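Local coordinates for protein dihydrodipicolinate synthase (Oceanobacillus iheyensis HTE831, PDB 3D0C) that probably catalyses 4-hydroxy-tetrahydrodipicolinate synthesis, a step of lysine biosynthesis, as a pyruvate-dependent lyase of the DapA family with a TIM-barrel fold, at residues I20-D31 with R274-N283; N38-I47 with V216-F224. The protein carries 1 engineered substitution. One frame throughout, in Å; residues are numbered along the deposited sequence.

Contact 1. Residues I20-D31 with R274-N283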
loop_
_atom_site.group_PDB
_atom_site.type_symbol
_atom_site.label_atom_id
_atom_site.label_comp_id
_atom_site.label_asym_id
_atom_site.label_seq_id
_atom_site.Cartn_x
_atom_site.Cartn_y
_atom_site.Cartn_z
ATOM N N ILE A 20 -7.399 -17.907 5.262
ATOM C CA ILE A 20 -7.693 -17.354 3.948
ATOM C C ILE A 20 -9.169 -16.978 3.952
ATOM O O ILE A 20 -9.888 -17.223 4.929
ATOM C CB ILE A 20 -7.508 -18.377 2.817
ATOM C CG1 ILE A 20 -8.424 -19.580 3.061
ATOM C CG2 ILE A 20 -6.047 -18.790 2.707
ATOM C CD1 ILE A 20 -8.673 -20.405 1.826
ATOM N N VAL A 21 -9.603 -16.364 2.857
ATOM C CA VAL A 21 -11.001 -15.999 2.664
ATOM C C VAL A 21 -11.327 -16.546 1.283
ATOM O O VAL A 21 -10.989 -15.937 0.266
ATOM C CB VAL A 21 -11.249 -14.470 2.644
ATOM C CG1 VAL A 21 -12.677 -14.199 2.195
ATOM C CG2 VAL A 21 -11.027 -13.869 4.029
ATOM N N PRO A 22 -11.959 -17.724 1.224
ATOM C CA PRO A 22 -12.292 -18.285 -0.086
ATOM C C PRO A 22 -13.368 -17.467 -0.792
ATOM O O PRO A 22 -14.243 -16.886 -0.151
ATOM C CB PRO A 22 -12.742 -19.709 0.247
ATOM C CG PRO A 22 -13.284 -19.588 1.627
ATOM C CD PRO A 22 -12.332 -18.638 2.317
ATOM N N PHE A 23 -13.285 -17.399 -2.114
ATOM C CA PHE A 23 -14.262 -16.656 -2.895
ATOM C C PHE A 23 -15.004 -17.629 -3.808
ATOM O O PHE A 23 -14.525 -18.730 -4.070
ATOM C CB PHE A 23 -13.566 -15.563 -3.708
ATOM C CG PHE A 23 -12.810 -14.567 -2.863
ATOM C CD1 PHE A 23 -13.476 -13.766 -1.938
ATOM C CD2 PHE A 23 -11.429 -14.446 -2.979
ATOM C CE1 PHE A 23 -12.776 -12.855 -1.144
ATOM C CE2 PHE A 23 -10.720 -13.539 -2.189
ATOM C CZ PHE A 23 -11.396 -12.745 -1.270
ATOM N N LEU A 24 -16.174 -17.225 -4.290
ATOM C CA LEU A 24 -16.982 -18.088 -5.147
ATOM C C LEU A 24 -16.661 -18.033 -6.642
ATOM O O LEU A 24 -16.026 -17.107 -7.135
ATOM C CB LEU A 24 -18.465 -17.773 -4.946
ATOM C CG LEU A 24 -19.112 -18.146 -3.615
ATOM C CD1 LEU A 24 -20.458 -17.459 -3.516
ATOM C CD2 LEU A 24 -19.268 -19.655 -3.497
ATOM N N GLU A 25 -17.135 -19.065 -7.331
ATOM C CA GLU A 25 -17.004 -19.296 -8.766
ATOM C C GLU A 25 -16.429 -18.139 -9.599
ATOM O O GLU A 25 -15.209 -17.974 -9.707
ATOM C CB GLU A 25 -18.382 -19.664 -9.334
ATOM C CG GLU A 25 -18.360 -20.188 -10.756
ATOM C CD GLU A 25 -17.758 -21.579 -10.864
ATOM O OE1 GLU A 25 -17.358 -22.149 -9.825
ATOM O OE2 GLU A 25 -17.689 -22.104 -11.996
ATOM N N GLY A 26 -17.318 -17.361 -10.217
ATOM C CA GLY A 26 -16.887 -16.256 -11.054
ATOM C C GLY A 26 -17.367 -14.912 -10.550
ATOM O O GLY A 26 -16.935 -13.872 -11.044
ATOM N N THR A 27 -18.276 -14.929 -9.580
ATOM C CA THR A 27 -18.794 -13.693 -9.001
ATOM C C THR A 27 -17.757 -13.157 -8.017
ATOM O O THR A 27 -17.751 -11.972 -7.687
ATOM C CB THR A 27 -20.104 -13.935 -8.233
ATOM O OG1 THR A 27 -19.841 -14.769 -7.100
ATOM C CG2 THR A 27 -21.139 -14.611 -9.129
ATOM N N ARG A 28 -16.893 -14.057 -7.551
ATOM C CA ARG A 28 -15.836 -13.737 -6.595
ATOM C C ARG A 28 -16.385 -13.311 -5.243
ATOM O O ARG A 28 -15.645 -12.772 -4.418
ATOM C CB ARG A 28 -14.924 -12.629 -7.131
ATOM C CG ARG A 28 -14.173 -12.957 -8.422
ATOM C CD ARG A 28 -13.007 -11.986 -8.602
ATOM N NE ARG A 28 -12.449 -11.966 -9.952
ATOM C CZ ARG A 28 -11.363 -12.632 -10.340
ATOM N NH1 ARG A 28 -10.695 -13.394 -9.483
ATOM N NH2 ARG A 28 -10.928 -12.511 -11.588
ATOM N N GLU A 29 -17.676 -13.532 -5.007
ATOM C CA GLU A 29 -18.263 -13.167 -3.721
ATOM C C GLU A 29 -17.663 -14.085 -2.664
ATOM O O GLU A 29 -17.157 -15.162 -2.983
ATOM C CB GLU A 29 -19.787 -13.325 -3.743
ATOM C CG GLU A 29 -20.521 -12.328 -4.639
ATOM C CD GLU A 29 -20.249 -10.875 -4.263
ATOM O OE1 GLU A 29 -20.520 -10.489 -3.103
ATOM O OE2 GLU A 29 -19.766 -10.115 -5.132
ATOM N N ILE A 30 -17.710 -13.659 -1.409
ATOM C CA ILE A 30 -17.161 -14.451 -0.318
ATOM C C ILE A 30 -17.911 -15.767 -0.135
ATOM O O ILE A 30 -19.142 -15.797 -0.070
ATOM C CB ILE A 30 -17.209 -13.671 1.017
ATOM C CG1 ILE A 30 -16.345 -12.409 0.912
ATOM C CG2 ILE A 30 -16.746 -14.562 2.157
ATOM C CD1 ILE A 30 -16.420 -11.495 2.132
ATOM N N ASP A 31 -17.149 -16.852 -0.057
ATOM C CA ASP A 31 -17.706 -18.183 0.142
ATOM C C ASP A 31 -17.726 -18.382 1.656
ATOM O O ASP A 31 -16.760 -18.877 2.244
ATOM C CB ASP A 31 -16.795 -19.207 -0.530
ATOM C CG ASP A 31 -17.294 -20.628 -0.389
ATOM O OD1 ASP A 31 -18.292 -20.863 0.327
ATOM O OD2 ASP A 31 -16.663 -21.516 -0.998
ATOM N N ARG A 274 -11.715 -26.646 0.297
ATOM C CA ARG A 274 -12.436 -25.538 -0.317
ATOM C C ARG A 274 -11.667 -24.221 -0.184
ATOM O O ARG A 274 -11.556 -23.670 0.908
ATOM C CB ARG A 274 -13.812 -25.410 0.334
ATOM C CG ARG A 274 -14.805 -24.592 -0.461
ATOM C CD ARG A 274 -16.202 -24.726 0.121
ATOM N NE ARG A 274 -17.200 -24.042 -0.693
ATOM C CZ ARG A 274 -18.497 -24.009 -0.410
ATOM N NH1 ARG A 274 -18.958 -24.626 0.669
ATOM N NH2 ARG A 274 -19.334 -23.356 -1.206
ATOM N N ALA A 275 -11.148 -23.718 -1.301
ATOM C CA ALA A 275 -10.380 -22.475 -1.286
ATOM C C ALA A 275 -10.713 -21.506 -2.429
ATOM O O ALA A 275 -10.627 -20.289 -2.257
ATOM C CB ALA A 275 -8.879 -22.797 -1.290
ATOM N N GLY A 276 -11.081 -22.040 -3.593
ATOM C CA GLY A 276 -11.413 -21.185 -4.719
ATOM C C GLY A 276 -10.200 -20.509 -5.336
ATOM O O GLY A 276 -9.081 -21.016 -5.236
ATOM N N VAL A 277 -10.423 -19.367 -5.982
ATOM C CA VAL A 277 -9.362 -18.603 -6.629
ATOM C C VAL A 277 -9.178 -17.252 -5.940
ATOM O O VAL A 277 -10.067 -16.783 -5.231
ATOM C CB VAL A 277 -9.697 -18.329 -8.106
ATOM C CG1 VAL A 277 -9.851 -19.642 -8.856
ATOM C CG2 VAL A 277 -10.976 -17.504 -8.205
ATOM N N THR A 278 -8.026 -16.628 -6.167
ATOM C CA THR A 278 -7.724 -15.328 -5.575
ATOM C C THR A 278 -8.429 -14.200 -6.332
ATOM O O THR A 278 -8.733 -14.334 -7.520
ATOM C CB THR A 278 -6.196 -15.050 -5.605
ATOM O OG1 THR A 278 -5.699 -15.234 -6.939
ATOM C CG2 THR A 278 -5.455 -15.984 -4.657
ATOM N N ARG A 279 -8.700 -13.092 -5.642
ATOM C CA ARG A 279 -9.324 -11.937 -6.284
ATOM C C ARG A 279 -8.238 -11.120 -6.971
ATOM O O ARG A 279 -7.044 -11.345 -6.744
ATOM C CB ARG A 279 -10.022 -11.043 -5.259
ATOM C CG ARG A 279 -11.421 -11.481 -4.870
ATOM C CD ARG A 279 -12.126 -10.404 -4.058
ATOM N NE ARG A 279 -13.494 -10.788 -3.729
ATOM C CZ ARG A 279 -14.342 -10.037 -3.033
ATOM N NH1 ARG A 279 -13.968 -8.846 -2.581
ATOM N NH2 ARG A 279 -15.569 -10.479 -2.791
ATOM N N GLU A 280 -8.651 -10.182 -7.819
ATOM C CA GLU A 280 -7.708 -9.303 -8.499
ATOM C C GLU A 280 -6.996 -8.576 -7.352
ATOM O O GLU A 280 -7.602 -8.334 -6.312
ATOM C CB GLU A 280 -8.457 -8.274 -9.363
ATOM C CG GLU A 280 -9.496 -8.861 -10.331
ATOM C CD GLU A 280 -10.891 -8.976 -9.724
ATOM O OE1 GLU A 280 -11.041 -9.609 -8.659
ATOM O OE2 GLU A 280 -11.847 -8.430 -10.317
ATOM N N PRO A 281 -5.714 -8.202 -7.529
ATOM C CA PRO A 281 -4.862 -8.349 -8.709
ATOM C C PRO A 281 -3.995 -9.617 -8.783
ATOM O O PRO A 281 -2.838 -9.539 -9.194
ATOM C CB PRO A 281 -4.008 -7.089 -8.650
ATOM C CG PRO A 281 -3.690 -7.030 -7.167
ATOM C CD PRO A 281 -5.019 -7.411 -6.491
ATOM N N VAL A 282 -4.529 -10.768 -8.379
ATOM C CA VAL A 282 -3.765 -12.012 -8.482
ATOM C C VAL A 282 -4.606 -13.039 -9.243
ATOM O O VAL A 282 -5.750 -13.301 -8.896
ATOM C CB VAL A 282 -3.370 -12.590 -7.088
ATOM C CG1 VAL A 282 -2.626 -13.926 -7.265
ATOM C CG2 VAL A 282 -2.453 -11.599 -6.350
ATOM N N ASN A 283 -4.036 -13.601 -10.300
ATOM C CA ASN A 283 -4.748 -14.589 -11.098
ATOM C C ASN A 283 -4.213 -15.966 -10.738
ATOM O O ASN A 283 -3.397 -16.094 -9.824
ATOM C CB ASN A 283 -4.535 -14.286 -12.578
ATOM C CG ASN A 283 -5.781 -13.723 -13.241
ATOM O OD1 ASN A 283 -6.657 -13.159 -12.579
ATOM N ND2 ASN A 283 -5.862 -13.870 -14.558
HETATM O O HOH W 1 -10.974 -17.983 -3.354
HETATM O O HOH W 2 -13.425 -18.840 -6.346
HETATM O O HOH W 3 -8.080 -12.610 -10.404
HETATM O O HOH W 4 -9.311 -13.828 -13.110
#

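Contact 2. Residues N38-I47 with V216-F224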
loop_
_atom_site.group_PDB
_atom_site.type_symbol
_atom_site.label_atom_id
_atom_site.label_comp_id
_atom_site.label_asym_id
_atom_site.label_seq_id
_atom_site.Cartn_x
_atom_site.Cartn_y
_atom_site.Cartn_z
ATOM N N ASN A 38 -12.513 -23.298 6.763
ATOM C CA ASN A 38 -11.083 -23.053 6.881
ATOM C C ASN A 38 -10.758 -22.756 8.342
ATOM O O ASN A 38 -9.740 -23.210 8.870
ATOM C CB ASN A 38 -10.658 -21.881 5.996
ATOM C CG ASN A 38 -9.209 -21.496 6.209
ATOM O OD1 ASN A 38 -8.310 -22.329 6.090
ATOM N ND2 ASN A 38 -8.975 -20.231 6.531
ATOM N N VAL A 39 -11.638 -21.999 8.991
ATOM C CA VAL A 39 -11.475 -21.643 10.396
ATOM C C VAL A 39 -11.545 -22.908 11.260
ATOM O O VAL A 39 -10.753 -23.079 12.189
ATOM C CB VAL A 39 -12.575 -20.637 10.836
ATOM C CG1 VAL A 39 -12.492 -20.367 12.334
ATOM C CG2 VAL A 39 -12.411 -19.329 10.063
ATOM N N GLU A 40 -12.491 -23.792 10.948
ATOM C CA GLU A 40 -12.642 -25.046 11.693
ATOM C C GLU A 40 -11.392 -25.906 11.517
ATOM O O GLU A 40 -10.901 -26.516 12.466
ATOM C CB GLU A 40 -13.863 -25.833 11.194
ATOM C CG GLU A 40 -15.210 -25.322 11.685
ATOM C CD GLU A 40 -15.278 -25.194 13.197
ATOM O OE1 GLU A 40 -14.644 -26.009 13.899
ATOM O OE2 GLU A 40 -15.978 -24.283 13.684
ATOM N N PHE A 41 -10.892 -25.948 10.287
ATOM C CA PHE A 41 -9.700 -26.716 9.948
ATOM C C PHE A 41 -8.526 -26.271 10.806
ATOM O O PHE A 41 -7.790 -27.100 11.345
ATOM C CB PHE A 41 -9.353 -26.512 8.472
ATOM C CG PHE A 41 -8.103 -27.220 8.037
ATOM C CD1 PHE A 41 -8.135 -28.564 7.674
ATOM C CD2 PHE A 41 -6.889 -26.542 7.986
ATOM C CE1 PHE A 41 -6.974 -29.222 7.265
ATOM C CE2 PHE A 41 -5.722 -27.188 7.579
ATOM C CZ PHE A 41 -5.763 -28.532 7.216
ATOM N N LEU A 42 -8.348 -24.957 10.912
ATOM C CA LEU A 42 -7.268 -24.385 11.704
ATOM C C LEU A 42 -7.423 -24.727 13.187
ATOM O O LEU A 42 -6.460 -25.114 13.849
ATOM C CB LEU A 42 -7.235 -22.866 11.513
ATOM C CG LEU A 42 -6.809 -22.378 10.123
ATOM C CD1 LEU A 42 -7.109 -20.890 9.976
ATOM C CD2 LEU A 42 -5.319 -22.656 9.924
ATOM N N LEU A 43 -8.634 -24.589 13.711
ATOM C CA LEU A 43 -8.866 -24.889 15.117
ATOM C C LEU A 43 -8.691 -26.375 15.423
ATOM O O LEU A 43 -8.132 -26.738 16.453
ATOM C CB LEU A 43 -10.270 -24.440 15.532
ATOM C CG LEU A 43 -10.519 -22.928 15.528
ATOM C CD1 LEU A 43 -11.990 -22.644 15.766
ATOM C CD2 LEU A 43 -9.662 -22.266 16.604
ATOM N N GLN A 44 -9.169 -27.231 14.528
ATOM C CA GLN A 44 -9.067 -28.672 14.728
ATOM C C GLN A 44 -7.615 -29.119 14.718
ATOM O O GLN A 44 -7.266 -30.147 15.295
ATOM C CB GLN A 44 -9.844 -29.415 13.633
ATOM C CG GLN A 44 -9.648 -30.926 13.635
ATOM C CD GLN A 44 -9.937 -31.561 14.988
ATOM O OE1 GLN A 44 -11.031 -31.412 15.540
ATOM N NE2 GLN A 44 -8.954 -32.280 15.527
ATOM N N ASN A 45 -6.768 -28.335 14.060
ATOM C CA ASN A 45 -5.361 -28.665 13.973
ATOM C C ASN A 45 -4.477 -27.974 15.007
ATOM O O ASN A 45 -3.257 -27.954 14.873
ATOM C CB ASN A 45 -4.873 -28.398 12.551
ATOM C CG ASN A 45 -5.341 -29.467 11.583
ATOM O OD1 ASN A 45 -4.846 -30.590 11.610
ATOM N ND2 ASN A 45 -6.308 -29.133 10.737
ATOM N N GLY A 46 -5.097 -27.410 16.038
ATOM C CA GLY A 46 -4.337 -26.779 17.104
ATOM C C GLY A 46 -4.072 -25.282 17.119
ATOM O O GLY A 46 -3.505 -24.783 18.093
ATOM N N ILE A 47 -4.460 -24.550 16.083
ATOM C CA ILE A 47 -4.191 -23.110 16.090
ATOM C C ILE A 47 -4.802 -22.425 17.312
ATOM O O ILE A 47 -6.000 -22.549 17.560
ATOM C CB ILE A 47 -4.730 -22.424 14.826
ATOM C CG1 ILE A 47 -4.058 -23.008 13.581
ATOM C CG2 ILE A 47 -4.505 -20.924 14.932
ATOM C CD1 ILE A 47 -2.558 -22.771 13.505
ATOM N N VAL A 216 -0.166 -23.283 7.660
ATOM C CA VAL A 216 -1.105 -23.966 8.537
ATOM C C VAL A 216 -2.482 -24.191 7.898
ATOM O O VAL A 216 -3.269 -24.988 8.406
ATOM C CB VAL A 216 -1.284 -23.208 9.872
ATOM C CG1 VAL A 216 -0.045 -23.389 10.745
ATOM C CG2 VAL A 216 -1.540 -21.733 9.609
ATOM N N ASN A 217 -2.773 -23.499 6.794
ATOM C CA ASN A 217 -4.063 -23.659 6.104
ATOM C C ASN A 217 -4.050 -24.913 5.236
ATOM O O ASN A 217 -5.092 -25.331 4.717
ATOM C CB ASN A 217 -4.360 -22.460 5.185
ATOM C CG ASN A 217 -4.634 -21.177 5.949
ATOM O OD1 ASN A 217 -5.650 -21.051 6.636
ATOM N ND2 ASN A 217 -3.723 -20.214 5.829
ATOM N N VAL A 218 -2.873 -25.514 5.083
ATOM C CA VAL A 218 -2.727 -26.688 4.233
ATOM C C VAL A 218 -2.074 -27.877 4.931
ATOM O O VAL A 218 -2.591 -28.995 4.883
ATOM C CB VAL A 218 -1.886 -26.338 3.000
ATOM C CG1 VAL A 218 -2.026 -27.420 1.944
ATOM C CG2 VAL A 218 -2.306 -24.986 2.465
ATOM N N PHE A 219 -0.930 -27.632 5.565
ATOM C CA PHE A 219 -0.192 -28.677 6.275
ATOM C C PHE A 219 0.176 -28.190 7.671
ATOM O O PHE A 219 1.352 -28.044 7.998
ATOM C CB PHE A 219 1.092 -29.032 5.510
ATOM C CG PHE A 219 0.858 -29.853 4.277
ATOM C CD1 PHE A 219 0.515 -31.199 4.374
ATOM C CD2 PHE A 219 0.978 -29.283 3.016
ATOM C CE1 PHE A 219 0.295 -31.963 3.229
ATOM C CE2 PHE A 219 0.760 -30.038 1.866
ATOM C CZ PHE A 219 0.418 -31.381 1.974
ATOM N N PRO A 220 -0.830 -27.940 8.522
ATOM C CA PRO A 220 -0.562 -27.463 9.883
ATOM C C PRO A 220 0.389 -28.341 10.702
ATOM O O PRO A 220 1.124 -27.834 11.555
ATOM C CB PRO A 220 -1.956 -27.398 10.500
ATOM C CG PRO A 220 -2.669 -28.523 9.817
ATOM C CD PRO A 220 -2.245 -28.324 8.373
ATOM N N GLN A 221 0.368 -29.651 10.453
ATOM C CA GLN A 221 1.230 -30.575 11.196
ATOM C C GLN A 221 2.718 -30.264 10.987
ATOM O O GLN A 221 3.524 -30.466 11.893
ATOM C CB GLN A 221 0.932 -32.037 10.809
ATOM C CG GLN A 221 -0.548 -32.442 10.975
ATOM C CD GLN A 221 -0.790 -33.956 10.892
ATOM O OE1 GLN A 221 -0.302 -34.635 9.982
ATOM N NE2 GLN A 221 -1.565 -34.483 11.841
ATOM N N LYS A 222 3.082 -29.773 9.804
ATOM C CA LYS A 222 4.478 -29.427 9.536
ATOM C C LYS A 222 4.845 -28.162 10.312
ATOM O O LYS A 222 5.908 -28.079 10.935
ATOM C CB LYS A 222 4.704 -29.195 8.041
ATOM C CG LYS A 222 4.608 -30.456 7.187
ATOM C CD LYS A 222 4.899 -30.147 5.725
ATOM C CE LYS A 222 4.734 -31.374 4.841
ATOM N NZ LYS A 222 5.706 -32.458 5.158
ATOM N N SER A 223 3.954 -27.176 10.265
ATOM C CA SER A 223 4.160 -25.918 10.967
ATOM C C SER A 223 4.291 -26.165 12.462
ATOM O O SER A 223 5.129 -25.553 13.127
ATOM C CB SER A 223 2.979 -24.970 10.715
ATOM O OG SER A 223 2.874 -24.650 9.341
ATOM N N PHE A 224 3.453 -27.054 12.993
ATOM C CA PHE A 224 3.498 -27.357 14.419
ATOM C C PHE A 224 4.695 -28.223 14.780
ATOM O O PHE A 224 5.145 -28.210 15.923
ATOM C CB PHE A 224 2.197 -28.019 14.875
ATOM C CG PHE A 224 1.149 -27.036 15.316
ATOM C CD1 PHE A 224 1.273 -26.368 16.531
ATOM C CD2 PHE A 224 0.064 -26.746 14.498
ATOM C CE1 PHE A 224 0.324 -25.424 16.925
ATOM C CE2 PHE A 224 -0.886 -25.807 14.879
ATOM C CZ PHE A 224 -0.756 -25.144 16.093
#

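Contact 1. Residues I20-D31 with R274-N283
The carbonyl oxygen R28 O is gripped side-on by one guanidinium: R279 NH2 lies 2.8 Å and R279 NE 3.0 Å from R28 O, both hydrogen bonds arriving from the same face of the carbonyl plane. These two bonds, with E66 and the A61 carbonyl at NH1, hold the guanidinium stacked flat on F23, the planes only 22° apart. The R279 chain runs extended from CG to NE (chi3 177°), carrying the guanidinium across the ring to R28 O; further back, R279 CG makes a CH-pi contact over the same ring face. The far face of F23 meets V21 O, and V277 O lies at its edge.

E280 OE1 sits 3.0 Å from R28 NE but well out of the guanidinium plane, a purely electrostatic salt bridge; E280 OE2 is taken by N131 of the second subunit. A water links R28 NH2 to N283 OD1. Another accepts from F23 N at 2.7 Å and donates to A275 O. D31 OD2 forms a salt bridge of 2.6 Å with R274 NE, while D31 OD1 caps G34 N.

This joins the loop between strand 15-17 and helix 32-44 to the loop between helices 260-270 and 287-303, with helices 260-270 and 64-78 packed alongside.

Contact 2. Residues N38-I47 with V216-F224
A Schellman motif, with G46 at positive phi, ends helix 32-44 of the TIM barrel, and this turn packs against the segment that follows strand 210-213 and starts helix 220-232. I47 N returns to L42 O and G46 N to L43 O, leaving the N45 and G46 carbonyls beside F224: N45 O lies 3.2 Å from F224 CE2, and G46 O 3.4 Å from F224 CZ. I47 CD1 touches both F224 (CE2, 3.7 Å) and V216 (CG1, 3.8 Å).

One turn back, L42 CD2 leans on V216 CG2. A chi1 of 178° swings the F41 ring out from the helix, where its edge meets V216 O, 3.4 Å from F41 CE2, and F41 CZ touches P220 CD. The neighbouring proline atom, P220 CG, lies 3.3 Å from N45 CG. N45 ND2 hydrogen-bonds F41 O at 2.6 Å and lies over the centre of the F41 ring, fixing the amide's rotation. N217 ND2 is hydrogen-bonded to G214 O and I18 O.

Carbon surfaces therefore do the joining here, with the F41 edge facing a carbonyl oxygen and F224 carbons close to two more, while the clear hydrogen bonds stay within each segment or run to its surroundings.

How the contacts relate
The two contacts have their centres about 20 Å apart, and contact 2 is nested along the chain inside the loop closed by contact 1, in the order 20-31, 38-47, 216-224, 274-283. Segment 20-31 leads straight into helix 32-44, which contact 2 packs against the start of helix 220-232, bringing the elements after the first and eighth barrel strands together. They meet where I20 approaches N38 and N217. M268 of helix 260-270 touches side chains of both contacts. The side chains of I20 and N217 each lie about 4 Å from that of T56, predicted to bind pyruvate, so both contacts border the probable active-site region.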